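Local coordinates for protein glutamate--cysteine ligase GshA (Methylobacillus flagellatus KT, PDB 3K1T) that probably works as a ligase that joins glutamate to cysteine, as its gamma-glutamylcysteine synthetase family is thought to do, at residues Gly132-Glu137 and Glu155-Lys160; Arg97-Pro102 and Leu164-Phe169; Ile101-Thr106 and Leu176-Ser181; Tyr111-His116 and Leu144-Gly149; Cys172-Asn177 and Gln189-Ser194. One frame throughout, in Å; residues are numbered along the deposited sequence. Where two conformers were deposited one is given.

In the fold
All five contacts belong to one mixed sheet and its attachments. Contacts 2 and 3 share the end of strand 97-102, and contacts 3 and 5 share the end of strand 173-177. Contacts 1 and 2 lie about 9 Å apart between centres, and contacts 2 and 5 about 10 Å. Contact 4 is farthest from contact 5, about 24 Å between centres. Tyr-111 OH still ties its helix to Asn-177 OD1 of contacts 3 and 5. Two sulfates, at contacts 1 and 5, probably come from the crystallisation liquor. A glycerol of probably similar origin lies about 6 Å from the side chain of Asp-179 in contact 3.

Contact 1 (Gly132-Glu137 and Glu155-Lys160); sequences GSIAPE and EPVRRK. With SO4 (sulfate ion), chain C.
Ser-133 and Val-157 join the two backbones, and beyond them the flat guanidinium of Arg-158 reaches out to a sulfate ion. In the lysine conformer described, Lys-160 CD lies over one face of that guanidinium, 3.8 Å above its plane and offset toward the rim. The sulfate sits at the edge. Arg-158 NH1 donates to sulfate O3 at 2.9 Å, almost straight at 173°, and Arg-158 NH2 donates to sulfate O2 at 2.8 Å. The ion probably came from the crystallisation liquor. Between the segments the backbone does most of the work. Ser-133 N donates to Glu-155 O at 2.8 Å, and Val-157 N returns a bond to Ser-133 O at 3.0 Å. This is the parallel ladder between strands 128-133 and 151-160 of the mixed sheet, at the point where the first strand ends. Gly-132 CA also approaches Glu-155 O at 3.3 Å as a CA-H...O contact. In the conformer described, Val-157 CG2 packs against the backbone of Gly-132 and Ser-133. The valine lies side by side with Ile-134, and Ile-134 CG2 and Val-157 CG2 are 4.1 Å apart. Glu-155 turns its carboxylate away from this seam to a salt bridge with Arg-130. As the chain leaves the sheet, Ser-133 OG, anti to its backbone N (chi1 -177°), accepts from Ala-135 N at 3.0 Å and forms an ST turn.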
# COMPACT_ATOMS: atom_id res chain seq x y z
N GLY A 132 23.95 11.52 2.40
CA GLY A 132 24.79 12.72 2.30
C GLY A 132 24.73 13.53 3.58
O GLY A 132 23.70 14.11 3.92
N SER A 133 25.84 13.57 4.29
CA SER A 133 25.97 14.35 5.50
C SER A 133 26.23 15.84 5.23
O SER A 133 27.06 16.17 4.39
CB SER A 133 27.17 13.83 6.30
OG SER A 133 27.30 14.52 7.53
N ILE A 134 25.60 16.70 6.02
CA ILE A 134 25.95 18.12 6.07
C ILE A 134 26.60 18.45 7.40
O ILE A 134 26.68 19.62 7.79
CB ILE A 134 24.71 19.03 5.79
CG1 ILE A 134 23.60 18.82 6.83
CG2 ILE A 134 24.20 18.80 4.36
CD1 ILE A 134 22.38 19.86 6.72
N ALA A 135 27.08 17.44 8.12
CA ALA A 135 27.74 17.65 9.40
C ALA A 135 29.18 18.07 9.08
O ALA A 135 29.89 17.42 8.32
CB ALA A 135 27.73 16.39 10.26
N PRO A 136 29.62 19.20 9.66
CA PRO A 136 30.93 19.77 9.29
C PRO A 136 32.13 18.87 9.65
O PRO A 136 33.16 18.96 9.01
CB PRO A 136 30.95 21.09 10.08
CG PRO A 136 30.12 20.83 11.28
CD PRO A 136 28.97 19.96 10.74
N GLU A 137 31.96 18.02 10.64
CA GLU A 137 32.97 17.03 11.02
C GLU A 137 33.07 15.79 10.11
O GLU A 137 34.02 15.03 10.21
CB GLU A 137 32.73 16.59 12.47
CG GLU A 137 31.49 15.74 12.68
CD GLU A 137 30.21 16.54 12.98
OE1 GLU A 137 30.16 17.79 12.75
OE2 GLU A 137 29.23 15.87 13.45
N GLU A 155 28.61 10.12 3.65
CA GLU A 155 29.50 10.79 2.71
C GLU A 155 29.24 12.30 2.79
O GLU A 155 28.06 12.73 2.82
CB GLU A 155 29.25 10.27 1.31
CG GLU A 155 29.42 8.74 1.13
CD GLU A 155 28.89 8.24 -0.21
OE1 GLU A 155 29.47 8.68 -1.24
OE2 GLU A 155 27.93 7.41 -0.23
N PRO A 156 30.30 13.12 2.80
CA PRO A 156 30.05 14.56 2.83
C PRO A 156 29.38 15.09 1.55
O PRO A 156 29.83 14.80 0.47
CB PRO A 156 31.47 15.15 2.99
CG PRO A 156 32.36 14.17 2.38
CD PRO A 156 31.74 12.82 2.74
N VAL A 157 28.33 15.89 1.67
CA VAL A 157 27.68 16.51 0.52
C VAL A 157 28.70 17.45 -0.15
O VAL A 157 29.46 18.11 0.53
CB VAL A 157 26.41 17.27 0.97
CG1 VAL A 157 25.94 18.22 -0.10
CG2 VAL A 157 25.28 16.27 1.36
N ARG A 158 28.75 17.46 -1.47
CA ARG A 158 29.55 18.40 -2.25
C ARG A 158 28.60 19.21 -3.10
O ARG A 158 27.77 18.62 -3.82
CB ARG A 158 30.50 17.61 -3.16
CG ARG A 158 31.36 18.49 -4.06
CD ARG A 158 32.58 19.02 -3.33
NE ARG A 158 33.49 19.72 -4.26
CZ ARG A 158 33.60 21.04 -4.39
NH1 ARG A 158 32.87 21.89 -3.65
NH2 ARG A 158 34.47 21.53 -5.27
N ARG A 159 28.70 20.54 -3.05
CA ARG A 159 27.89 21.35 -3.95
C ARG A 159 28.70 21.80 -5.14
O ARG A 159 29.74 22.46 -4.97
CB ARG A 159 27.32 22.59 -3.24
CG ARG A 159 26.45 23.43 -4.18
CD ARG A 159 25.66 24.43 -3.41
NE ARG A 159 24.86 25.31 -4.26
CZ ARG A 159 23.81 26.03 -3.82
NH1 ARG A 159 23.43 25.98 -2.55
NH2 ARG A 159 23.18 26.83 -4.66
N LYS A 160 28.15 21.52 -6.33
CA LYS A 160 28.73 21.91 -7.62
C LYS A 160 27.63 22.55 -8.47
O LYS A 160 26.63 21.90 -8.74
CB LYS A 160 29.22 20.68 -8.37
CG LYS A 160 30.41 19.93 -7.77
CD LYS A 160 31.71 20.68 -7.92
CE LYS A 160 32.26 20.60 -9.35
NZ LYS A 160 33.21 21.73 -9.56
S SO4 C . 34.84 24.98 -3.82
O1 SO4 C . 35.38 24.61 -2.52
O2 SO4 C . 35.38 24.11 -4.89
O3 SO4 C . 33.35 24.79 -3.81
O4 SO4 C . 35.23 26.37 -4.09

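Contact 2 (Arg97-Pro102 and Leu164-Phe169); sequences RLLLIP and LELDNF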
# COMPACT_ATOMS: atom_id res chain seq x y z
N ARG A 97 17.34 8.17 -8.42
CA ARG A 97 18.30 8.27 -7.32
C ARG A 97 17.78 9.25 -6.25
O ARG A 97 17.16 10.25 -6.59
CB ARG A 97 19.64 8.78 -7.86
CG ARG A 97 20.37 7.80 -8.77
CD ARG A 97 21.61 8.40 -9.41
NE ARG A 97 21.26 9.36 -10.46
CZ ARG A 97 20.90 9.02 -11.71
NH1 ARG A 97 20.81 7.75 -12.10
NH2 ARG A 97 20.61 9.98 -12.59
N LEU A 98 18.05 8.96 -4.99
CA LEU A 98 17.64 9.83 -3.91
C LEU A 98 18.79 10.04 -2.95
O LEU A 98 19.40 9.06 -2.49
CB LEU A 98 16.46 9.20 -3.19
CG LEU A 98 15.73 10.05 -2.17
CD1 LEU A 98 15.04 11.26 -2.80
CD2 LEU A 98 14.66 9.13 -1.43
N LEU A 99 19.11 11.31 -2.67
CA LEU A 99 20.09 11.65 -1.65
C LEU A 99 19.33 11.87 -0.35
O LEU A 99 18.41 12.69 -0.31
CB LEU A 99 20.84 12.96 -2.04
CG LEU A 99 21.96 13.43 -1.10
CD1 LEU A 99 23.16 12.49 -1.19
CD2 LEU A 99 22.40 14.89 -1.42
N LEU A 100 19.73 11.14 0.68
CA LEU A 100 19.13 11.24 2.01
C LEU A 100 20.06 12.02 2.93
O LEU A 100 21.19 11.61 3.17
CB LEU A 100 18.85 9.85 2.60
CG LEU A 100 18.24 9.78 4.02
CD1 LEU A 100 16.80 10.31 4.05
CD2 LEU A 100 18.28 8.30 4.56
N ILE A 101 19.59 13.15 3.44
CA ILE A 101 20.34 13.95 4.41
C ILE A 101 19.85 13.67 5.85
O ILE A 101 18.74 14.00 6.20
CB ILE A 101 20.26 15.47 4.09
CG1 ILE A 101 20.76 15.73 2.64
CG2 ILE A 101 21.08 16.27 5.12
CD1 ILE A 101 20.78 17.16 2.20
N PRO A 102 20.71 13.08 6.69
CA PRO A 102 20.35 12.73 8.06
C PRO A 102 20.55 13.89 9.02
O PRO A 102 21.20 14.88 8.66
CB PRO A 102 21.30 11.60 8.38
CG PRO A 102 22.55 12.00 7.64
CD PRO A 102 22.09 12.68 6.38
N LEU A 164 23.65 19.26 -5.35
CA LEU A 164 24.41 18.48 -4.39
C LEU A 164 24.78 17.14 -5.01
O LEU A 164 23.93 16.49 -5.61
CB LEU A 164 23.60 18.24 -3.12
CG LEU A 164 23.18 19.47 -2.35
CD1 LEU A 164 22.57 18.97 -0.99
CD2 LEU A 164 24.37 20.47 -2.13
N GLU A 165 26.03 16.73 -4.85
CA GLU A 165 26.52 15.48 -5.39
C GLU A 165 27.36 14.70 -4.36
O GLU A 165 27.86 15.29 -3.35
CB GLU A 165 27.33 15.76 -6.67
CG GLU A 165 26.41 15.97 -7.93
CD GLU A 165 27.05 16.85 -8.97
OE1 GLU A 165 28.28 17.08 -8.86
OE2 GLU A 165 26.33 17.32 -9.89
N LEU A 166 27.50 13.41 -4.61
CA LEU A 166 28.47 12.53 -3.92
C LEU A 166 29.29 11.87 -5.04
O LEU A 166 29.04 12.12 -6.22
CB LEU A 166 27.76 11.46 -3.07
CG LEU A 166 26.81 11.96 -2.00
CD1 LEU A 166 26.06 10.75 -1.32
CD2 LEU A 166 27.54 12.84 -0.98
N ASP A 167 30.23 11.02 -4.66
CA ASP A 167 31.13 10.34 -5.62
C ASP A 167 30.31 9.59 -6.65
O ASP A 167 29.56 8.68 -6.30
CB ASP A 167 32.03 9.35 -4.87
CG ASP A 167 32.96 8.55 -5.79
OD1 ASP A 167 33.71 9.23 -6.52
OD2 ASP A 167 32.92 7.28 -5.79
N ASN A 168 30.40 9.99 -7.91
CA ASN A 168 29.65 9.34 -8.97
C ASN A 168 28.16 9.18 -8.64
O ASN A 168 27.55 8.12 -8.86
CB ASN A 168 30.31 7.96 -9.25
CG ASN A 168 29.86 7.34 -10.57
OD1 ASN A 168 29.44 8.06 -11.49
ND2 ASN A 168 29.92 6.00 -10.67
N PHE A 169 27.53 10.24 -8.10
CA PHE A 169 26.14 10.14 -7.66
C PHE A 169 25.48 11.51 -7.72
O PHE A 169 25.77 12.39 -6.90
CB PHE A 169 26.03 9.61 -6.24
CG PHE A 169 24.60 9.35 -5.79
CD1 PHE A 169 23.95 8.18 -6.17
CD2 PHE A 169 23.94 10.26 -4.98
CE1 PHE A 169 22.66 7.90 -5.74
CE2 PHE A 169 22.63 10.00 -4.55
CZ PHE A 169 21.99 8.82 -4.93
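Phe-169 points the outer edge of its ring at the start of strand 97-102, meeting Arg-97, Leu-98 and Leu-99. From CB the side chain sets out with CG anti to the backbone N (chi1 -174°). On one side of the ring CD1 meets Arg-97 CD, and CE1 touches CB and CG of the same arginine. CE1 is 3.8 Å from Arg-97 CB. At the tip, CZ comes within 3.6 Å of Leu-98 O, which lies near the ring plane at the edge. On the other side CE2 is 4.2 Å from both Leu-99 CA and Leu-99 CD1. The Arg-97 chain and the ring slide past each other in opposite directions, in the one arginine conformer described. Arg-97 NE is held separately by Asp-170 O. An alanine in place of Phe-169 would probably open a gap beside the aliphatic part of Arg-97, Leu-98 O and Leu-99. Strands 97-102 and 164-166 belong to one mixed sheet, yet their short segments run 97° apart and their axes come no closer than 9.1 Å. The two strands are not paired with each other, and side chains bridge the distance between them. A type II beta turn runs from Leu-166 to Phe-169. Leu-99 CD1 presses on Leu-166 CD1 at 3.4 Å, tighter than usual. Its other branch, CD2, lies 3.9 Å from Leu-164 CB, and these two leucines cross at about a right angle. Ile-101 CD1 extends the apolar row to Leu-164 CD1.

Contact 3 (Ile101-Thr106 and Leu176-Ser181); sequences IPENHT and LNNDLS
At the ends of two parallel strands, 97-102 and 173-177, Ile-101 O accepts from Asn-177 N at 2.8 Å. Beyond this bond side chains supply the links. Asn-178 ND2 donates to Pro-102 O at 3.1 Å, with the acceptor near the amide plane. The Glu-103 chain bends about its CB-CG bond (chi2 -67°), which turns CD back, and its carboxylate stacks on the Asn-178 amide, the planes 29° apart. Glu-103 OE2 then receives Asp-179 N at 2.9 Å, from above the carboxylate plane. Glu-103 OE1 has a water at 2.7 Å. The same water lies 2.9 Å from Asp-179 OD1, so it stands between two acidic groups and probably eases their closeness. Asn-177 turns its own amide elsewhere, with OD1 bonded to Tyr-111 OH and Asn-114 ND2. In the second loop Asn-178 OD1 accepts from Leu-180 N, and Asp-179 OD1 accepts from both N and OG of Ser-181, reached from one face of the carboxylate. These are two overlapping Asx turns, set at the C-terminal ends of neighbouring parallel strands, as in alpha/beta folds.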
# COMPACT_ATOMS: atom_id res chain seq x y z
N ILE A 101 19.59 13.15 3.44
CA ILE A 101 20.34 13.95 4.41
C ILE A 101 19.85 13.67 5.85
O ILE A 101 18.74 14.00 6.20
CB ILE A 101 20.26 15.47 4.09
CG1 ILE A 101 20.76 15.73 2.64
CG2 ILE A 101 21.08 16.27 5.12
CD1 ILE A 101 20.78 17.16 2.20
N PRO A 102 20.71 13.08 6.69
CA PRO A 102 20.35 12.73 8.06
C PRO A 102 20.55 13.89 9.02
O PRO A 102 21.20 14.88 8.66
CB PRO A 102 21.30 11.60 8.38
CG PRO A 102 22.55 12.00 7.64
CD PRO A 102 22.09 12.68 6.38
N GLU A 103 20.00 13.78 10.22
CA GLU A 103 20.36 14.66 11.33
C GLU A 103 21.90 14.58 11.48
O GLU A 103 22.53 13.60 11.07
CB GLU A 103 19.67 14.24 12.62
CG GLU A 103 18.18 14.60 12.76
CD GLU A 103 17.92 16.12 12.86
OE1 GLU A 103 18.89 16.89 13.10
OE2 GLU A 103 16.74 16.55 12.68
N ASN A 104 22.50 15.65 12.02
CA ASN A 104 23.96 15.68 12.19
C ASN A 104 24.53 14.69 13.24
O ASN A 104 25.75 14.49 13.32
CB ASN A 104 24.45 17.12 12.47
CG ASN A 104 24.42 18.03 11.22
OD1 ASN A 104 24.12 17.60 10.11
ND2 ASN A 104 24.78 19.30 11.42
N HIS A 105 23.65 14.02 13.99
CA HIS A 105 24.01 12.91 14.91
C HIS A 105 24.80 11.73 14.31
O HIS A 105 24.32 10.99 13.43
CB HIS A 105 22.77 12.32 15.58
CG HIS A 105 21.88 13.33 16.21
ND1 HIS A 105 22.36 14.38 16.97
CD2 HIS A 105 20.53 13.47 16.20
CE1 HIS A 105 21.35 15.12 17.39
NE2 HIS A 105 20.23 14.60 16.92
N THR A 106 26.02 11.53 14.80
CA THR A 106 26.81 10.37 14.41
C THR A 106 27.06 9.39 15.59
O THR A 106 27.62 8.31 15.38
CB THR A 106 28.15 10.82 13.79
OG1 THR A 106 28.87 11.62 14.74
CG2 THR A 106 27.91 11.63 12.51
N LEU A 176 15.05 15.08 3.13
CA LEU A 176 15.49 15.49 4.45
C LEU A 176 15.00 14.56 5.55
O LEU A 176 13.79 14.38 5.73
CB LEU A 176 15.01 16.91 4.75
CG LEU A 176 15.45 17.99 3.80
CD1 LEU A 176 14.64 19.28 4.07
CD2 LEU A 176 16.99 18.20 3.93
N ASN A 177 15.94 13.99 6.32
CA ASN A 177 15.63 13.37 7.60
C ASN A 177 16.26 14.19 8.74
O ASN A 177 16.58 13.68 9.80
CB ASN A 177 16.09 11.91 7.63
CG ASN A 177 15.43 11.11 8.73
OD1 ASN A 177 16.11 10.61 9.65
ND2 ASN A 177 14.10 10.99 8.67
N ASN A 178 16.41 15.49 8.47
CA ASN A 178 17.04 16.49 9.35
C ASN A 178 16.04 17.67 9.34
O ASN A 178 15.70 18.17 8.26
CB ASN A 178 18.37 16.90 8.71
CG ASN A 178 19.13 17.95 9.50
OD1 ASN A 178 18.54 18.90 10.07
ND2 ASN A 178 20.45 17.79 9.56
N ASP A 179 15.52 18.05 10.49
CA ASP A 179 14.43 19.01 10.51
C ASP A 179 14.89 20.47 10.27
O ASP A 179 14.05 21.36 10.14
CB ASP A 179 13.57 18.89 11.79
CG ASP A 179 14.26 19.35 13.03
OD1 ASP A 179 15.32 20.01 12.98
OD2 ASP A 179 13.72 19.02 14.09
N LEU A 180 16.19 20.72 10.20
CA LEU A 180 16.72 22.06 9.87
C LEU A 180 16.13 23.17 10.81
O LEU A 180 16.02 24.34 10.43
CB LEU A 180 16.51 22.38 8.39
CG LEU A 180 17.12 21.41 7.34
CD1 LEU A 180 16.90 21.85 5.92
CD2 LEU A 180 18.61 21.17 7.59
N SER A 181 15.83 22.79 12.05
CA SER A 181 15.23 23.72 13.00
C SER A 181 16.20 24.84 13.43
O SER A 181 15.78 25.90 13.90
CB SER A 181 14.72 22.97 14.23
OG SER A 181 15.79 22.27 14.85
O HOH W 1 18.18 19.51 13.29

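Contact 4 (Tyr111-His116 and Leu144-Gly149); sequences YLRNVH and LETHDG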
# COMPACT_ATOMS: atom_id res chain seq x y z
N TYR A 111 19.46 6.44 16.40
CA TYR A 111 19.29 7.29 15.23
C TYR A 111 19.96 6.63 13.98
O TYR A 111 19.37 6.61 12.91
CB TYR A 111 19.79 8.74 15.44
CG TYR A 111 19.49 9.51 14.17
CD1 TYR A 111 18.17 9.76 13.79
CD2 TYR A 111 20.51 9.85 13.28
CE1 TYR A 111 17.87 10.37 12.60
CE2 TYR A 111 20.21 10.52 12.07
CZ TYR A 111 18.88 10.75 11.73
OH TYR A 111 18.52 11.32 10.53
N LEU A 112 21.15 6.08 14.14
CA LEU A 112 21.80 5.37 13.02
C LEU A 112 20.99 4.13 12.59
O LEU A 112 20.90 3.84 11.40
CB LEU A 112 23.22 4.98 13.37
CG LEU A 112 24.15 6.16 13.71
CD1 LEU A 112 25.55 5.62 14.16
CD2 LEU A 112 24.26 7.15 12.53
N ARG A 113 20.40 3.42 13.53
CA ARG A 113 19.49 2.33 13.17
C ARG A 113 18.27 2.80 12.40
O ARG A 113 17.82 2.11 11.46
CB ARG A 113 19.05 1.54 14.41
CG ARG A 113 20.21 0.82 15.06
CD ARG A 113 19.83 0.19 16.37
NE ARG A 113 21.01 -0.46 16.93
CZ ARG A 113 21.09 -1.03 18.12
NH1 ARG A 113 20.03 -1.05 18.93
NH2 ARG A 113 22.24 -1.59 18.50
N ASN A 114 17.73 3.96 12.78
CA ASN A 114 16.67 4.59 11.99
C ASN A 114 17.12 4.86 10.55
O ASN A 114 16.40 4.57 9.60
CB ASN A 114 16.24 5.90 12.63
CG ASN A 114 15.49 6.79 11.71
OD1 ASN A 114 14.31 6.53 11.38
ND2 ASN A 114 16.18 7.88 11.26
N VAL A 115 18.30 5.44 10.40
CA VAL A 115 18.82 5.69 9.06
C VAL A 115 18.92 4.44 8.22
O VAL A 115 18.47 4.46 7.06
CB VAL A 115 20.15 6.45 9.07
CG1 VAL A 115 20.67 6.65 7.58
CG2 VAL A 115 19.91 7.83 9.77
N HIS A 116 19.45 3.37 8.78
CA HIS A 116 19.51 2.09 8.09
C HIS A 116 18.13 1.56 7.68
O HIS A 116 17.94 1.14 6.53
CB HIS A 116 20.23 1.04 8.92
CG HIS A 116 20.19 -0.32 8.32
ND1 HIS A 116 21.14 -0.77 7.42
CD2 HIS A 116 19.32 -1.35 8.49
CE1 HIS A 116 20.83 -2.00 7.04
NE2 HIS A 116 19.73 -2.37 7.67
N LEU A 144 29.85 4.08 9.95
CA LEU A 144 29.43 4.10 11.35
C LEU A 144 28.65 2.82 11.71
O LEU A 144 27.69 2.46 11.06
CB LEU A 144 28.58 5.32 11.66
CG LEU A 144 29.22 6.71 11.44
CD1 LEU A 144 28.18 7.77 11.68
CD2 LEU A 144 30.46 6.91 12.31
N GLU A 145 29.08 2.16 12.78
CA GLU A 145 28.50 0.89 13.20
C GLU A 145 27.16 1.10 13.88
O GLU A 145 27.04 1.99 14.71
CB GLU A 145 29.43 0.25 14.22
CG GLU A 145 30.78 -0.07 13.66
CD GLU A 145 30.82 -1.47 13.14
OE1 GLU A 145 29.90 -1.82 12.36
OE2 GLU A 145 31.76 -2.22 13.52
N THR A 146 26.17 0.29 13.55
CA THR A 146 24.90 0.33 14.28
C THR A 146 24.90 -0.65 15.49
O THR A 146 23.90 -0.76 16.20
CB THR A 146 23.73 0.04 13.35
OG1 THR A 146 24.07 -1.06 12.53
CG2 THR A 146 23.47 1.20 12.42
N HIS A 147 26.01 -1.36 15.72
CA HIS A 147 26.15 -2.29 16.86
C HIS A 147 25.12 -3.42 16.85
O HIS A 147 24.59 -3.82 17.89
CB HIS A 147 26.11 -1.52 18.19
CG HIS A 147 27.25 -0.58 18.34
ND1 HIS A 147 27.09 0.79 18.25
CD2 HIS A 147 28.57 -0.81 18.48
CE1 HIS A 147 28.28 1.36 18.38
NE2 HIS A 147 29.19 0.42 18.51
N ASP A 148 24.86 -3.92 15.65
CA ASP A 148 23.91 -4.96 15.41
C ASP A 148 24.34 -5.74 14.17
O ASP A 148 23.52 -6.28 13.46
CB ASP A 148 22.54 -4.35 15.18
CG ASP A 148 22.56 -3.31 14.06
OD1 ASP A 148 23.60 -3.20 13.33
OD2 ASP A 148 21.55 -2.59 13.91
N GLY A 149 25.65 -5.78 13.91
CA GLY A 149 26.18 -6.45 12.73
C GLY A 149 26.17 -5.65 11.42
O GLY A 149 26.62 -6.17 10.39
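Arg-113 holds Thr-146 O side-on with two nitrogens. NE and NH2 each donate to this one oxygen at 3.0 Å, with N-H...acceptor angles of 149° and 147°. Both bonds lie in the carbonyl plane and in the guanidinium plane, so the oxygen sits at the edge of the flat group. The chain is extended from CG to NE, which carries the guanidinium out from the helix to the loop. Asp-148 OD2 is the nearest charge, 3.7 Å from Arg-113 NE. This is a long salt bridge, well out of the guanidinium plane, and no N-H points at it. The loop joins antiparallel strands 142-145 and 151-160, so helix 109-124 is here fastened to the turn of a beta hairpin. A leucine in place of Arg-113 would probably leave Thr-146 O without its two donors and Asp-148 without its nearby positive charge. Asp-148 OD1 also accepts from His-150 N within the turn. Beside the polar grip the contact is apolar. Leu-112 CD1 reaches Leu-144 CB at 3.9 Å, and the two leucines cross at about a right angle. Thr-146 CG2 meets Leu-112 CB, also at 3.9 Å. On the helix, Leu-112 O accepts from His-116 N at 3.0 Å. Asn-114 ND2 and Tyr-111 OH both bond Asn-177 OD1, Tyr-111 OH also bonds Glu-103 N, and Asn-114 OD1 accepts from Phe-69 N.

Contact 5 (Cys172-Asn177 and Gln189-Ser194); sequences CAILLN and QGLEQS. With SO4 (sulfate ion), chain E.
Ile-174 N donates to Ser-194 O at 2.9 Å, close to the line of the carbonyl bond, with a C=O...donor angle of 172°. This bond brings strand 173-177 beside the start of strand 194-196, its parallel neighbour in the mixed sheet. The connection between the two is a loop without helix. Among the side chains, Ile-174 is central, reaching both Leu-191 and Gln-193. Its CD1 stands anti to CA (chi2 161°) and reaches into the loop. There CD1 lies 3.8 Å from Leu-191 CD1 and 3.7 Å from Gln-193 CB. Ile-174 and Gln-193 cross at about a right angle. Gln-193 also packs its CB and CG against Cys-172 O, with CB at 3.7 Å. Its buried amide is satisfied outside the two segments. OE1 accepts from Leu-164 N and NE2 donates to Ser-171 O, which fixes the rotation of the group beside the isoleucine. Further back in the loop, Gln-189 O accepts from Arg-159 NH1. A sulfate, probably from the crystallisation liquor, is hydrogen-bonded to His-200 ND1. Gly-190 N donates to sulfate O3 at 2.8 Å, almost straight at 171°.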
# COMPACT_ATOMS: atom_id res chain seq x y z
N CYS A 172 18.26 13.10 -8.27
CA CYS A 172 17.15 13.77 -8.84
C CYS A 172 16.51 14.71 -7.71
O CYS A 172 16.16 15.89 -7.90
CB CYS A 172 16.28 12.58 -9.41
SG CYS A 172 17.24 11.00 -10.33
N ALA A 173 16.38 14.14 -6.53
CA ALA A 173 15.75 14.81 -5.41
C ALA A 173 16.52 14.52 -4.13
O ALA A 173 17.35 13.62 -4.08
CB ALA A 173 14.30 14.33 -5.28
N ILE A 174 16.19 15.28 -3.10
CA ILE A 174 16.88 15.23 -1.81
C ILE A 174 15.84 15.05 -0.71
O ILE A 174 14.97 15.90 -0.56
CB ILE A 174 17.66 16.52 -1.56
CG1 ILE A 174 18.70 16.73 -2.68
CG2 ILE A 174 18.31 16.54 -0.16
CD1 ILE A 174 19.19 18.17 -2.77
N LEU A 175 15.93 13.97 0.05
CA LEU A 175 15.03 13.71 1.16
C LEU A 175 15.68 14.13 2.45
O LEU A 175 16.75 13.65 2.81
CB LEU A 175 14.63 12.23 1.22
CG LEU A 175 13.68 11.83 2.35
CD1 LEU A 175 12.31 12.54 2.21
CD2 LEU A 175 13.45 10.27 2.42
N LEU A 176 15.05 15.08 3.13
CA LEU A 176 15.49 15.49 4.45
C LEU A 176 15.00 14.56 5.55
O LEU A 176 13.79 14.38 5.73
CB LEU A 176 15.01 16.91 4.75
CG LEU A 176 15.45 17.99 3.80
CD1 LEU A 176 14.64 19.28 4.07
CD2 LEU A 176 16.99 18.20 3.93
N ASN A 177 15.94 13.99 6.32
CA ASN A 177 15.63 13.37 7.60
C ASN A 177 16.26 14.19 8.74
O ASN A 177 16.58 13.68 9.80
CB ASN A 177 16.09 11.91 7.63
CG ASN A 177 15.43 11.11 8.73
OD1 ASN A 177 16.11 10.61 9.65
ND2 ASN A 177 14.10 10.99 8.67
N GLN A 189 20.41 26.06 -0.17
CA GLN A 189 19.55 27.08 -0.77
C GLN A 189 19.86 27.31 -2.26
O GLN A 189 21.02 27.31 -2.69
CB GLN A 189 19.68 28.40 -0.00
CG GLN A 189 19.23 28.28 1.46
CD GLN A 189 19.32 29.60 2.21
OE1 GLN A 189 19.12 30.66 1.62
NE2 GLN A 189 19.59 29.53 3.54
N GLY A 190 18.81 27.54 -3.04
CA GLY A 190 18.95 27.85 -4.46
C GLY A 190 19.42 26.68 -5.30
O GLY A 190 20.11 26.87 -6.31
N LEU A 191 19.07 25.45 -4.89
CA LEU A 191 19.46 24.26 -5.63
C LEU A 191 18.48 23.95 -6.77
O LEU A 191 17.29 24.30 -6.70
CB LEU A 191 19.54 23.04 -4.69
CG LEU A 191 20.57 23.05 -3.56
CD1 LEU A 191 20.31 21.83 -2.54
CD2 LEU A 191 21.98 22.99 -4.14
N GLU A 192 19.00 23.27 -7.79
CA GLU A 192 18.16 22.73 -8.88
C GLU A 192 17.31 21.50 -8.46
O GLU A 192 16.24 21.28 -9.02
CB GLU A 192 19.01 22.31 -10.07
CG GLU A 192 19.73 23.43 -10.73
CD GLU A 192 20.66 22.99 -11.86
OE1 GLU A 192 20.75 21.78 -12.22
OE2 GLU A 192 21.32 23.91 -12.39
N GLN A 193 17.81 20.73 -7.51
CA GLN A 193 17.12 19.53 -7.02
C GLN A 193 16.04 19.90 -6.02
O GLN A 193 16.24 20.79 -5.19
CB GLN A 193 18.13 18.63 -6.33
CG GLN A 193 19.17 18.03 -7.25
CD GLN A 193 20.55 17.98 -6.62
OE1 GLN A 193 20.98 18.95 -5.94
NE2 GLN A 193 21.26 16.89 -6.84
N SER A 194 14.91 19.22 -6.05
CA SER A 194 13.87 19.47 -5.06
C SER A 194 14.20 18.90 -3.71
O SER A 194 14.72 17.77 -3.62
CB SER A 194 12.55 18.87 -5.52
OG SER A 194 12.17 19.53 -6.72
S SO4 E . 15.21 27.45 -2.59
O1 SO4 E . 14.76 26.08 -2.82
O2 SO4 E . 14.11 28.21 -1.97
O3 SO4 E . 16.36 27.49 -1.70
O4 SO4 E . 15.50 28.05 -3.88